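Local coordinates for 2-oxo-1,2-dihydroquinoline 8-monooxygenase, oxygenase component (Pseudomonas putida, PDB 1Z02), which probably hydroxylates 2-oxo-1,2-dihydroquinoline at carbon 8 as a trimeric Rieske-type monooxygenase, using a [2Fe-2S] cluster and a mononuclear iron centre, at residues 31-36 and 380-385; 149-154 and 160-165. All blocks are in the same frame, centred on the assembly; numbering follows the deposited sequence.

Contact 1: residues 31-36 and 380-385; sequences QPYKDA and TGWDDE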
# COMPACT_ATOMS: atom_id res chain seq x y z
N GLN A 31 8.38 10.12 -27.86
CA GLN A 31 7.52 9.02 -27.43
C GLN A 31 8.34 7.98 -26.67
O GLN A 31 7.89 7.46 -25.65
CB GLN A 31 6.83 8.36 -28.63
CG GLN A 31 5.80 7.28 -28.24
CD GLN A 31 4.70 7.80 -27.33
OE1 GLN A 31 4.03 8.78 -27.66
NE2 GLN A 31 4.51 7.15 -26.19
N PRO A 32 9.56 7.66 -27.14
CA PRO A 32 10.39 6.68 -26.44
C PRO A 32 10.68 7.09 -24.99
O PRO A 32 10.78 6.24 -24.10
CB PRO A 32 11.66 6.62 -27.29
CG PRO A 32 11.14 6.88 -28.67
CD PRO A 32 10.18 8.03 -28.43
N TYR A 33 10.82 8.39 -24.76
CA TYR A 33 11.08 8.95 -23.44
C TYR A 33 9.83 8.80 -22.56
O TYR A 33 9.93 8.56 -21.36
CB TYR A 33 11.48 10.42 -23.56
CG TYR A 33 11.92 11.10 -22.27
CD1 TYR A 33 10.99 11.69 -21.42
CD2 TYR A 33 13.27 11.17 -21.92
CE1 TYR A 33 11.40 12.36 -20.25
CE2 TYR A 33 13.69 11.83 -20.75
CZ TYR A 33 12.75 12.42 -19.93
OH TYR A 33 13.15 13.11 -18.81
N LYS A 34 8.66 8.97 -23.17
CA LYS A 34 7.41 8.82 -22.43
C LYS A 34 7.25 7.36 -22.03
O LYS A 34 6.59 7.04 -21.02
CB LYS A 34 6.22 9.20 -23.30
CG LYS A 34 6.12 10.66 -23.69
CD LYS A 34 4.78 10.90 -24.36
CE LYS A 34 4.54 12.37 -24.68
NZ LYS A 34 3.11 12.58 -25.10
N ASP A 35 7.83 6.47 -22.83
CA ASP A 35 7.78 5.03 -22.59
C ASP A 35 8.86 4.53 -21.64
O ASP A 35 8.80 3.38 -21.21
CB ASP A 35 7.93 4.29 -23.92
CG ASP A 35 6.79 4.55 -24.88
OD1 ASP A 35 6.95 4.25 -26.08
OD2 ASP A 35 5.73 5.06 -24.44
N ALA A 36 9.84 5.37 -21.32
CA ALA A 36 10.94 4.96 -20.46
C ALA A 36 10.77 5.14 -18.94
O ALA A 36 11.70 5.55 -18.25
CB ALA A 36 12.23 5.65 -20.93
N THR A 380 -1.06 11.13 -17.31
CA THR A 380 -1.65 12.43 -17.57
C THR A 380 -0.65 13.53 -17.96
O THR A 380 -0.71 14.07 -19.07
CB THR A 380 -2.47 12.90 -16.36
OG1 THR A 380 -3.47 11.92 -16.05
CG2 THR A 380 -3.16 14.24 -16.65
N GLY A 381 0.27 13.83 -17.04
CA GLY A 381 1.26 14.87 -17.26
C GLY A 381 2.05 14.85 -18.56
O GLY A 381 2.33 15.91 -19.14
N TRP A 382 2.42 13.66 -19.02
CA TRP A 382 3.19 13.54 -20.25
C TRP A 382 2.44 14.04 -21.49
O TRP A 382 3.04 14.32 -22.54
CB TRP A 382 3.65 12.09 -20.43
CG TRP A 382 4.54 11.64 -19.31
CD1 TRP A 382 4.25 10.72 -18.34
CD2 TRP A 382 5.86 12.13 -19.02
NE1 TRP A 382 5.31 10.60 -17.47
CE2 TRP A 382 6.31 11.45 -17.87
CE3 TRP A 382 6.70 13.07 -19.63
CZ2 TRP A 382 7.57 11.68 -17.30
CZ3 TRP A 382 7.96 13.30 -19.06
CH2 TRP A 382 8.38 12.61 -17.92
N ASP A 383 1.12 14.17 -21.36
CA ASP A 383 0.30 14.64 -22.47
C ASP A 383 -0.29 16.01 -22.19
O ASP A 383 -0.31 16.86 -23.08
CB ASP A 383 -0.88 13.70 -22.74
CG ASP A 383 -0.46 12.37 -23.30
OD1 ASP A 383 -1.36 11.53 -23.47
OD2 ASP A 383 0.73 12.15 -23.58
N ASP A 384 -0.76 16.22 -20.96
CA ASP A 384 -1.41 17.47 -20.57
C ASP A 384 -0.55 18.61 -20.00
O ASP A 384 -1.05 19.71 -19.78
CB ASP A 384 -2.55 17.18 -19.59
CG ASP A 384 -3.67 16.38 -20.22
OD1 ASP A 384 -4.63 16.01 -19.51
OD2 ASP A 384 -3.59 16.11 -21.44
N GLU A 385 0.72 18.34 -19.74
CA GLU A 385 1.59 19.40 -19.24
C GLU A 385 1.56 20.52 -20.28
O GLU A 385 1.42 20.26 -21.48
CB GLU A 385 3.01 18.87 -19.08
CG GLU A 385 3.69 18.52 -20.40
CD GLU A 385 5.04 17.85 -20.22
OE1 GLU A 385 5.63 17.95 -19.12
OE2 GLU A 385 5.50 17.21 -21.20

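Contact 2: residues 149-154 and 160-165; sequences FVFVRE and EDVPPL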
# COMPACT_ATOMS: atom_id res chain seq x y z
N PHE A 149 30.96 2.15 -10.88
CA PHE A 149 29.93 2.20 -11.92
C PHE A 149 29.64 0.80 -12.44
O PHE A 149 30.53 -0.04 -12.53
CB PHE A 149 30.36 3.08 -13.10
CG PHE A 149 30.57 4.53 -12.74
CD1 PHE A 149 31.79 4.98 -12.25
CD2 PHE A 149 29.53 5.44 -12.89
CE1 PHE A 149 31.98 6.33 -11.92
CE2 PHE A 149 29.70 6.78 -12.57
CZ PHE A 149 30.93 7.23 -12.07
N VAL A 150 28.38 0.55 -12.77
CA VAL A 150 27.97 -0.75 -13.29
C VAL A 150 27.21 -0.53 -14.58
O VAL A 150 26.45 0.43 -14.70
CB VAL A 150 27.05 -1.51 -12.29
CG1 VAL A 150 26.62 -2.83 -12.88
CG2 VAL A 150 27.77 -1.75 -10.98
N PHE A 151 27.44 -1.40 -15.55
CA PHE A 151 26.76 -1.31 -16.83
C PHE A 151 25.52 -2.20 -16.73
O PHE A 151 25.60 -3.42 -16.90
CB PHE A 151 27.66 -1.81 -17.97
CG PHE A 151 27.08 -1.60 -19.34
CD1 PHE A 151 26.97 -0.32 -19.87
CD2 PHE A 151 26.61 -2.68 -20.08
CE1 PHE A 151 26.40 -0.12 -21.13
CE2 PHE A 151 26.04 -2.48 -21.35
CZ PHE A 151 25.93 -1.20 -21.87
N VAL A 152 24.37 -1.58 -16.44
CA VAL A 152 23.11 -2.30 -16.31
C VAL A 152 22.57 -2.60 -17.70
O VAL A 152 22.15 -1.70 -18.43
CB VAL A 152 22.09 -1.47 -15.51
CG1 VAL A 152 20.85 -2.32 -15.18
CG2 VAL A 152 22.74 -0.94 -14.24
N ARG A 153 22.58 -3.88 -18.06
CA ARG A 153 22.14 -4.30 -19.39
C ARG A 153 21.10 -5.41 -19.39
O ARG A 153 20.87 -6.07 -18.38
CB ARG A 153 23.37 -4.78 -20.18
CG ARG A 153 24.13 -5.88 -19.46
CD ARG A 153 25.15 -6.57 -20.34
NE ARG A 153 25.91 -7.57 -19.60
CZ ARG A 153 26.91 -8.28 -20.12
NH1 ARG A 153 27.56 -9.17 -19.38
NH2 ARG A 153 27.25 -8.11 -21.39
N GLU A 154 20.47 -5.60 -20.55
CA GLU A 154 19.48 -6.66 -20.71
C GLU A 154 20.28 -7.96 -20.76
O GLU A 154 21.46 -7.96 -21.11
CB GLU A 154 18.72 -6.50 -22.03
CG GLU A 154 18.18 -5.11 -22.30
CD GLU A 154 17.56 -5.00 -23.68
OE1 GLU A 154 16.38 -5.39 -23.83
OE2 GLU A 154 18.25 -4.55 -24.60
N GLU A 160 30.79 -7.91 -26.16
CA GLU A 160 31.56 -7.16 -27.15
C GLU A 160 30.98 -5.79 -27.49
O GLU A 160 31.68 -4.93 -28.02
CB GLU A 160 31.72 -7.98 -28.44
CG GLU A 160 30.43 -8.24 -29.18
CD GLU A 160 30.67 -8.83 -30.56
OE1 GLU A 160 31.39 -8.20 -31.37
OE2 GLU A 160 30.13 -9.93 -30.82
N ASP A 161 29.70 -5.59 -27.19
CA ASP A 161 29.04 -4.32 -27.50
C ASP A 161 29.08 -3.30 -26.36
O ASP A 161 28.64 -2.17 -26.53
CB ASP A 161 27.58 -4.58 -27.89
CG ASP A 161 27.45 -5.27 -29.24
OD1 ASP A 161 26.30 -5.55 -29.65
OD2 ASP A 161 28.49 -5.53 -29.89
N VAL A 162 29.58 -3.71 -25.19
CA VAL A 162 29.65 -2.80 -24.05
C VAL A 162 30.62 -1.65 -24.33
O VAL A 162 31.81 -1.86 -24.56
CB VAL A 162 30.08 -3.53 -22.76
CG1 VAL A 162 30.12 -2.54 -21.59
CG2 VAL A 162 29.09 -4.66 -22.47
N PRO A 163 30.10 -0.41 -24.32
CA PRO A 163 30.87 0.81 -24.57
C PRO A 163 31.69 1.30 -23.38
O PRO A 163 31.47 0.87 -22.25
CB PRO A 163 29.78 1.81 -24.96
CG PRO A 163 28.69 1.44 -23.99
CD PRO A 163 28.68 -0.08 -24.06
N PRO A 164 32.66 2.19 -23.62
CA PRO A 164 33.49 2.72 -22.53
C PRO A 164 32.60 3.50 -21.58
O PRO A 164 31.57 4.05 -22.00
CB PRO A 164 34.48 3.64 -23.25
CG PRO A 164 34.54 3.08 -24.64
CD PRO A 164 33.11 2.69 -24.93
N LEU A 165 32.98 3.56 -20.31
CA LEU A 165 32.21 4.30 -19.31
C LEU A 165 32.12 5.78 -19.72
O LEU A 165 31.10 6.43 -19.51
CB LEU A 165 32.89 4.16 -17.94
CG LEU A 165 32.45 5.10 -16.81
CD1 LEU A 165 31.01 4.80 -16.41
CD2 LEU A 165 33.41 4.93 -15.64

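Contact 1: residues 31-36 and 380-385
K34 reaches from helix 31-34 to helix 380-384, where its NZ bonds to two acceptors on consecutive residues. This ammonium nitrogen makes a salt bridge with OD2 of D383 at 2.9 Å, meeting that oxygen nearly along its C-O bond. It also donates a second hydrogen bond, 3.1 Å from NZ to the main-chain O of W382. The second bond comes from well above the carbonyl plane, 52° out of it. A fully extended chain beyond CG makes this reach possible: with chi1 at -67° CG sits beside the backbone N, and the chain is stretched out from there on. The lysine and the aspartate side chain cross at about a right angle.

An aromatic pair adds an apolar component. CE1 of Y33 lies 3.8 Å from W382 CZ3, which sits in the plane of the tyrosine ring at its edge. The two rings are strongly inclined, 73° between planes, and their relation is oblique. Around the pair, W397 NE1 donates a hydrogen bond to Y33 OH, and its ring also meets that of the tyrosine, while Y376 packs edge-to-face with W382. The tryptophan side chain also packs on R398 of helix 392-404 and on R210 and I211 of helix 209-216.

Further out, R20 binds the main-chain O of D383 and R210 the main-chain O of Y33, tying each helix to another part of the chain. Within 31-36, Q31 NE2 donates to D35 OD2 at 3.0 Å, from above the carboxylate plane. The contact thus pairs a buried aromatic cluster with a charged link at a more exposed margin, where two bonds to NZ restrict the lysine's end and the nearby carboxylate would be expected to help keep it protonated.

Contact 2: residues 149-154 and 160-165
V162 lays a methyl group on the ring of F151, the central meeting of this contact. Its CG1 stands 3.9 Å from the centroid of the F151 ring and only 15° off the ring normal, a CH-pi contact over the face, although the methyl is displaced somewhat toward the rim. The rotamer of F151 helps to bring them together, holding CG anti to the backbone N (chi1 -174°). The second methyl of the valine, CG2, also approaches the phenyl ring, at CE2. P163 joins obliquely, its CD lying 3.7 Å from F151 CZ, and crosses the phenylalanine at about a right angle.

Two residues earlier in the strand, F149 takes a different first torsion, CG beside the backbone N (chi1 -63°), and meets L165. The leucine CD1 is 3.7 Å from F149 CG and makes an off-centre CH-pi contact, while L165 CD2 touches F149 CD1. Both branches therefore engage the phenyl group.

At the other end, R153 extends its chain past V162, with NH2 4.1 Å from V162 CG2. Its polar end is held elsewhere: D159 takes NH2 in a salt bridge and the main-chain O of T138 accepts from NH1.

W44 of strand 43-49 touches F149, F151 and L165, and its NE1 donates to the main-chain O of P163; F157 also meets the F151 ring. The segments run in nearly opposite directions. This is a chain doubling back after the central strand of the three-stranded antiparallel sheet 43-49, 147-152 and 141-144, with the returning loop packed by apolar side chains against one side of that strand.

Contact 1 and contact 2 lie in different parts of the subunit, their centres 27 Å apart and their nearest atoms about 12 Å apart, so neither touches the other. In sequence, contact 2 is nested inside the long loop closed by contact 1: the short return from 149-154 to 160-165 falls between two segments 344 residues apart. Their settings differ as well. Contact 1 is only partly buried and lies beside a second subunit, where T380 packs on G414 of that neighbouring chain, whereas contact 2 is buried and no other chain touches it. Both lie away from the [2Fe-2S] cluster and the mononuclear iron bound by H221, H225 and D365.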